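Local structure of putative amino acid binding protein (Streptococcus mutans, 4C0R) at residues Tyr82-Thr86 and Val207-Leu211; Ala87-Leu91 and Lys189-Tyr193; Tyr104-Ala108 and Met123-Phe127. The protein binds oxidized glutathione disulfide and probably delivers glutathione to the cystine ABC importer TcyBC. All coordinates share one frame; numbering follows the deposited sequence.

From the N terminus, the chain first reaches contact 1 at residues 82-86, on strand 81-96. The same strand supplies 87-91 to contact 2. Residues 104-108 then meet helix 120-130, and contact 3 closes the shortest loop. The chain returns at 189-193 to complete contact 2, and helix 201-216 completes contact 1. The three loops are therefore nested, with contact 3 innermost and contact 1 outermost. Contacts 1 and 2 adjoin: Thr86 N lies 2.9 Å from Val192 O, a probable hydrogen bond, and Pro85 packs on Tyr191. Contact 3 lies on the other side of the chain's centre from contact 1. It touches contact 2 through Met123 and Leu91.

Contact 1. Residues Tyr82-Thr86 and Val207-Leu211; sequences YSNPT and VNKRL
Asn84 and Asn208 lay their side-chain amides one over the other, with planes 11° apart. ND2 of Asn84 comes 3.5 Å from CG of Asn208. The two side chains cross at about a right angle. In Asn208 CG stands anti to the carbonyl carbon, chi1 -75°, which carries OD1 to Asn84 N and sets the amides face to face. OD1 accepts a hydrogen bond from that N at 2.8 Å. The bond is nearly straight, 163° at the hydrogen, but the donor sits above the carbonyl plane. A water adds to the polar link. It accepts from Asn208 ND2 at 3.0 Å and donates to Tyr82 O, which also bonds to Gln204. A second water donates to Asn208 O; its bond to Asn84 ND2 is doubtful.

The apolar part is carried by Leu211. Its CD1 lies 3.9 Å from Thr86 CG2 and 4.1 Å from Ser83 CB. Ser83 OG bonds to the adjacent Asn84 O at 2.7 Å. It is also hydrogen-bonded with Phe194 N of strand 191-196. Val207 and Leu211 also pack on helix 27-36. The contact thus seats helix 201-216 against residues 83-86, within the alpha/beta fold of family 3 solute-binding proteins.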
# COMPACT_ATOMS: atom_id res chain seq x y z
N TYR A 82 8.34 12.36 0.34
CA TYR A 82 7.63 11.52 -0.63
C TYR A 82 8.33 11.55 -2.01
O TYR A 82 8.75 12.60 -2.51
CB TYR A 82 6.20 11.98 -0.77
CG TYR A 82 5.29 11.38 0.24
CD1 TYR A 82 5.23 11.83 1.54
CD2 TYR A 82 4.44 10.35 -0.13
CE1 TYR A 82 4.40 11.26 2.47
CE2 TYR A 82 3.61 9.75 0.79
CZ TYR A 82 3.57 10.23 2.08
OH TYR A 82 2.71 9.63 2.96
N SER A 83 8.41 10.41 -2.66
CA SER A 83 8.78 10.38 -4.05
C SER A 83 7.61 10.84 -4.93
O SER A 83 6.51 11.09 -4.43
CB SER A 83 9.15 8.96 -4.48
OG SER A 83 8.01 8.13 -4.50
N ASN A 84 7.85 10.92 -6.23
CA ASN A 84 6.76 11.03 -7.16
C ASN A 84 5.99 9.71 -7.09
O ASN A 84 6.50 8.67 -6.64
CB ASN A 84 7.31 11.32 -8.53
CG ASN A 84 7.88 12.74 -8.60
OD1 ASN A 84 7.43 13.65 -7.88
ND2 ASN A 84 8.88 12.92 -9.42
N PRO A 85 4.72 9.77 -7.45
CA PRO A 85 3.90 8.58 -7.28
C PRO A 85 4.36 7.47 -8.21
O PRO A 85 4.88 7.73 -9.31
CB PRO A 85 2.48 9.06 -7.66
CG PRO A 85 2.72 10.20 -8.53
CD PRO A 85 3.98 10.89 -8.06
N THR A 86 4.15 6.24 -7.76
CA THR A 86 4.52 5.07 -8.57
C THR A 86 3.34 4.24 -9.09
O THR A 86 3.48 3.46 -10.04
CB THR A 86 5.44 4.16 -7.78
OG1 THR A 86 4.70 3.63 -6.69
CG2 THR A 86 6.69 4.90 -7.32
N VAL A 207 15.91 9.08 -6.77
CA VAL A 207 14.78 8.20 -7.07
C VAL A 207 13.78 8.88 -8.05
O VAL A 207 13.28 8.27 -9.00
CB VAL A 207 14.08 7.74 -5.79
CG1 VAL A 207 12.77 7.09 -6.08
CG2 VAL A 207 14.99 6.84 -5.00
N ASN A 208 13.49 10.15 -7.82
CA ASN A 208 12.53 10.82 -8.68
C ASN A 208 13.05 10.94 -10.13
O ASN A 208 12.28 10.77 -11.07
CB ASN A 208 12.15 12.20 -8.13
CG ASN A 208 11.24 12.13 -6.96
OD1 ASN A 208 10.62 11.11 -6.69
ND2 ASN A 208 11.12 13.26 -6.24
N LYS A 209 14.35 11.26 -10.30
CA LYS A 209 14.93 11.35 -11.62
C LYS A 209 14.77 10.00 -12.34
O LYS A 209 14.40 9.93 -13.54
CB LYS A 209 16.39 11.75 -11.53
N ARG A 210 15.06 8.92 -11.61
CA ARG A 210 14.91 7.58 -12.19
C ARG A 210 13.44 7.26 -12.53
O ARG A 210 13.16 6.63 -13.55
CB ARG A 210 15.50 6.54 -11.25
CG ARG A 210 17.04 6.63 -11.14
CD ARG A 210 17.75 6.09 -12.33
NE ARG A 210 17.54 4.68 -12.50
CZ ARG A 210 17.57 4.01 -13.63
NH1 ARG A 210 17.91 4.65 -14.76
NH2 ARG A 210 17.29 2.73 -13.65
N LEU A 211 12.51 7.58 -11.64
CA LEU A 211 11.12 7.27 -11.90
C LEU A 211 10.65 7.99 -13.16
O LEU A 211 9.89 7.41 -13.94
CB LEU A 211 10.21 7.64 -10.74
CG LEU A 211 10.36 6.80 -9.48
CD1 LEU A 211 9.57 7.38 -8.28
CD2 LEU A 211 9.87 5.44 -9.77
O HOH W 1 8.74 14.22 -4.73
O HOH W 2 9.30 11.33 -11.27

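Contact 2. Residues Ala87-Leu91 and Lys189-Tyr193; sequences ASNPL and KPYVY
Ser88 sets its CB at the edge of the Tyr191 ring, near the ring plane and 3.8 Å from CD1. The two residues form a non-hydrogen-bonded antiparallel pair, and both side chains leave the same face of the sheet. Lys189 CB lies over one face of that ring. The ring's hydroxyl reaches beyond the contact to Asp238 and to the backbone of Asp235. OG of Ser88 stands anti to its own N, with chi1 at -172°. This brings it to the Pro190 ring, 3.6 Å from CG.

On the other face of the sheet, Ala87 CB meets Val192 CG2 at 3.8 Å. These two residues make the hydrogen-bonded antiparallel pair, in which Val192 N donates to Ala87 O at 2.9 Å. The same oxygen receives a CA-H contact from Tyr191. The ladder joins strands 81-96 and 191-196, consistent with the connecting strands between the lobes of a periplasmic-type binding protein. The Val192 side chain and the bound glutathione disulfide have their nearest atoms about 5 Å apart.

Beyond the ladder, Pro190 is the centre of an inverse gamma turn. Its O accepts a bond from Asn89 N, 2.9 Å away. Its CB points toward the other segment, and CG lies 3.9 Å from Pro90 CB. Asn89 directs its amide elsewhere, and OD1 accepts from Ile165 N.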
# COMPACT_ATOMS: atom_id res chain seq x y z
N ALA A 87 2.15 4.41 -8.54
CA ALA A 87 0.99 3.66 -8.98
C ALA A 87 -0.24 4.34 -8.46
O ALA A 87 -0.17 5.14 -7.52
CB ALA A 87 1.04 2.22 -8.44
N SER A 88 -1.37 4.05 -9.08
CA SER A 88 -2.68 4.49 -8.69
C SER A 88 -3.52 3.28 -8.31
O SER A 88 -3.67 2.34 -9.10
CB SER A 88 -3.32 5.31 -9.82
OG SER A 88 -4.53 5.90 -9.35
N ASN A 89 -4.10 3.30 -7.12
CA ASN A 89 -4.67 2.11 -6.52
C ASN A 89 -5.88 2.45 -5.68
O ASN A 89 -5.79 2.71 -4.47
CB ASN A 89 -3.60 1.48 -5.67
CG ASN A 89 -3.89 0.07 -5.27
OD1 ASN A 89 -4.90 -0.51 -5.65
ND2 ASN A 89 -2.97 -0.52 -4.51
N PRO A 90 -7.08 2.48 -6.32
CA PRO A 90 -8.22 2.97 -5.58
C PRO A 90 -8.79 1.98 -4.59
O PRO A 90 -8.48 0.80 -4.64
CB PRO A 90 -9.25 3.27 -6.69
CG PRO A 90 -8.97 2.30 -7.71
CD PRO A 90 -7.43 2.12 -7.70
N LEU A 91 -9.60 2.47 -3.66
CA LEU A 91 -10.13 1.62 -2.64
C LEU A 91 -11.35 0.85 -3.08
O LEU A 91 -12.17 1.33 -3.90
CB LEU A 91 -10.53 2.41 -1.38
CG LEU A 91 -9.38 2.99 -0.62
CD1 LEU A 91 -9.96 3.86 0.50
CD2 LEU A 91 -8.53 1.89 -0.08
N LYS A 189 -6.66 11.62 -5.84
CA LYS A 189 -6.10 10.51 -6.63
C LYS A 189 -5.40 9.53 -5.67
O LYS A 189 -4.58 9.94 -4.82
CB LYS A 189 -5.11 11.01 -7.67
CG LYS A 189 -5.78 11.92 -8.68
CD LYS A 189 -4.84 12.39 -9.75
CE LYS A 189 -5.57 13.35 -10.69
NZ LYS A 189 -4.68 13.63 -11.85
N PRO A 190 -5.67 8.24 -5.84
CA PRO A 190 -5.26 7.24 -4.84
C PRO A 190 -3.84 6.70 -5.11
O PRO A 190 -3.64 5.52 -5.32
CB PRO A 190 -6.30 6.13 -5.03
CG PRO A 190 -6.66 6.24 -6.46
CD PRO A 190 -6.64 7.68 -6.79
N TYR A 191 -2.88 7.60 -5.10
CA TYR A 191 -1.55 7.25 -5.47
C TYR A 191 -0.81 6.56 -4.34
O TYR A 191 -1.13 6.74 -3.15
CB TYR A 191 -0.79 8.49 -5.92
CG TYR A 191 -1.21 9.11 -7.25
CD1 TYR A 191 -1.88 8.40 -8.18
CD2 TYR A 191 -0.83 10.41 -7.56
CE1 TYR A 191 -2.23 8.98 -9.43
CE2 TYR A 191 -1.12 10.96 -8.79
CZ TYR A 191 -1.80 10.22 -9.71
OH TYR A 191 -2.10 10.78 -10.97
N VAL A 192 0.22 5.81 -4.69
CA VAL A 192 1.10 5.27 -3.68
C VAL A 192 2.54 5.64 -4.06
O VAL A 192 2.81 6.03 -5.24
CB VAL A 192 0.93 3.84 -3.48
CG1 VAL A 192 -0.49 3.55 -2.82
CG2 VAL A 192 1.15 3.13 -4.77
N TYR A 193 3.44 5.60 -3.09
CA TYR A 193 4.72 6.30 -3.19
C TYR A 193 5.80 5.60 -2.41
O TYR A 193 5.45 4.83 -1.49
CB TYR A 193 4.58 7.63 -2.42
CG TYR A 193 3.53 8.58 -2.93
CD1 TYR A 193 2.19 8.48 -2.54
CD2 TYR A 193 3.89 9.56 -3.81
CE1 TYR A 193 1.23 9.38 -3.03
CE2 TYR A 193 2.94 10.43 -4.34
CZ TYR A 193 1.63 10.37 -3.92
OH TYR A 193 0.72 11.27 -4.43

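Contact 3. Residues Tyr104-Ala108 and Met123-Phe127; sequences YNDIA and MLQKF
Phe127 presents the edge of its ring to the face of Tyr104. The centroids are 5.3 Å apart and the planes stand at 72°, an edge-to-face stack. Phe127 has CG anti to the backbone N, at 178°, which extends its ring across the gap so that the edge can meet Tyr104. The two side chains slide past each other in opposite directions, and Phe127 CD2 comes 3.7 Å from Tyr104 CE2.

The tight part of the contact surrounds the Phe127 ring. Ile107 CG1 lies over one face, 3.9 Å from the centroid, in a CH-pi contact. CB of Ala108 sits at the edge, in the ring plane and 3.9 Å from CZ. Ile107 also extends CD1 to CD2 of Leu124, at 3.6 Å. These residues are apolar, and Ile107, Leu124 and Phe127 are buried.

The outer side is looser and more polar. Asn105 is exposed, and its side chain meets the Phe127 ring through OD1, at the edge near CE2. Its nearest side-chain atom is about 3 Å from a bound cadmium ion. A water in the plane of the Tyr104 ring bridges its OH to Met123 O, donating to the latter at 2.8 Å. The same hydroxyl makes a close but sparse approach to Met123, with OH 3.4 Å from CG. No direct hydrogen bond joins the two segments.

The 3-10 turn at 104-107 thus rests on helix 120-130. Behind them, Tyr104 and Leu124 reach Ile161 of strand 160-163, and Leu124 also packs on strand 111-114. Ile107 touches Leu93 on strand 81-96, while His131 stacks on Phe127.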
# COMPACT_ATOMS: atom_id res chain seq x y z
N TYR A 104 -20.90 2.37 0.37
CA TYR A 104 -20.11 2.71 1.54
C TYR A 104 -20.95 2.85 2.80
O TYR A 104 -20.59 2.33 3.84
CB TYR A 104 -19.32 4.01 1.28
CG TYR A 104 -18.31 4.41 2.35
CD1 TYR A 104 -17.35 3.51 2.80
CD2 TYR A 104 -18.26 5.70 2.85
CE1 TYR A 104 -16.43 3.89 3.74
CE2 TYR A 104 -17.32 6.09 3.79
CZ TYR A 104 -16.40 5.19 4.23
OH TYR A 104 -15.46 5.56 5.17
N ASN A 105 -22.05 3.59 2.73
CA ASN A 105 -22.78 3.88 3.97
C ASN A 105 -23.42 2.66 4.61
O ASN A 105 -23.75 2.67 5.78
CB ASN A 105 -23.83 4.95 3.75
CG ASN A 105 -23.26 6.37 3.77
OD1 ASN A 105 -22.02 6.62 3.80
ND2 ASN A 105 -24.17 7.32 3.71
N ASP A 106 -23.56 1.60 3.84
CA ASP A 106 -24.15 0.37 4.32
C ASP A 106 -23.24 -0.34 5.34
O ASP A 106 -23.68 -1.29 5.96
CB ASP A 106 -24.39 -0.60 3.16
CG ASP A 106 -25.45 -0.12 2.17
OD1 ASP A 106 -26.34 0.67 2.57
OD2 ASP A 106 -25.43 -0.55 1.01
N ILE A 107 -21.99 0.12 5.51
CA ILE A 107 -21.10 -0.51 6.47
C ILE A 107 -21.55 -0.17 7.88
O ILE A 107 -21.11 -0.80 8.86
CB ILE A 107 -19.61 -0.08 6.31
CG1 ILE A 107 -19.42 1.41 6.56
CG2 ILE A 107 -19.12 -0.53 4.92
CD1 ILE A 107 -17.98 1.91 6.39
N ALA A 108 -22.41 0.84 7.99
CA ALA A 108 -22.83 1.28 9.33
C ALA A 108 -23.39 0.08 10.11
O ALA A 108 -24.21 -0.69 9.58
CB ALA A 108 -23.87 2.40 9.23
N MET A 123 -10.13 6.94 8.23
CA MET A 123 -11.28 6.96 7.36
C MET A 123 -12.51 6.44 8.09
O MET A 123 -13.60 7.04 8.02
CB MET A 123 -11.01 6.06 6.12
CG MET A 123 -12.13 6.15 5.15
SD MET A 123 -11.73 5.04 3.80
CE MET A 123 -10.41 6.03 3.17
N LEU A 124 -12.37 5.31 8.77
CA LEU A 124 -13.49 4.67 9.44
C LEU A 124 -13.83 5.45 10.71
O LEU A 124 -14.99 5.51 11.14
CB LEU A 124 -13.21 3.22 9.70
CG LEU A 124 -13.29 2.36 8.41
CD1 LEU A 124 -12.75 0.98 8.65
CD2 LEU A 124 -14.71 2.31 7.95
N GLN A 125 -12.81 6.04 11.32
CA GLN A 125 -13.09 6.86 12.52
C GLN A 125 -13.91 8.06 12.15
O GLN A 125 -14.81 8.48 12.93
CB GLN A 125 -11.81 7.27 13.24
CG GLN A 125 -11.12 6.13 13.89
CD GLN A 125 -9.72 6.43 14.37
OE1 GLN A 125 -8.99 7.27 13.80
NE2 GLN A 125 -9.32 5.72 15.40
N LYS A 126 -13.61 8.68 11.01
CA LYS A 126 -14.44 9.78 10.50
C LYS A 126 -15.84 9.34 10.19
O LYS A 126 -16.81 10.04 10.44
CB LYS A 126 -13.80 10.45 9.29
CG LYS A 126 -14.68 11.46 8.63
N PHE A 127 -15.97 8.16 9.60
CA PHE A 127 -17.29 7.64 9.29
C PHE A 127 -18.08 7.49 10.59
O PHE A 127 -19.28 7.76 10.65
CB PHE A 127 -17.17 6.27 8.61
CG PHE A 127 -18.49 5.63 8.30
CD1 PHE A 127 -19.16 4.88 9.25
CD2 PHE A 127 -19.08 5.83 7.05
CE1 PHE A 127 -20.40 4.30 8.93
CE2 PHE A 127 -20.29 5.27 6.74
CZ PHE A 127 -20.96 4.50 7.70
O HOH W 3 -15.23 8.03 5.91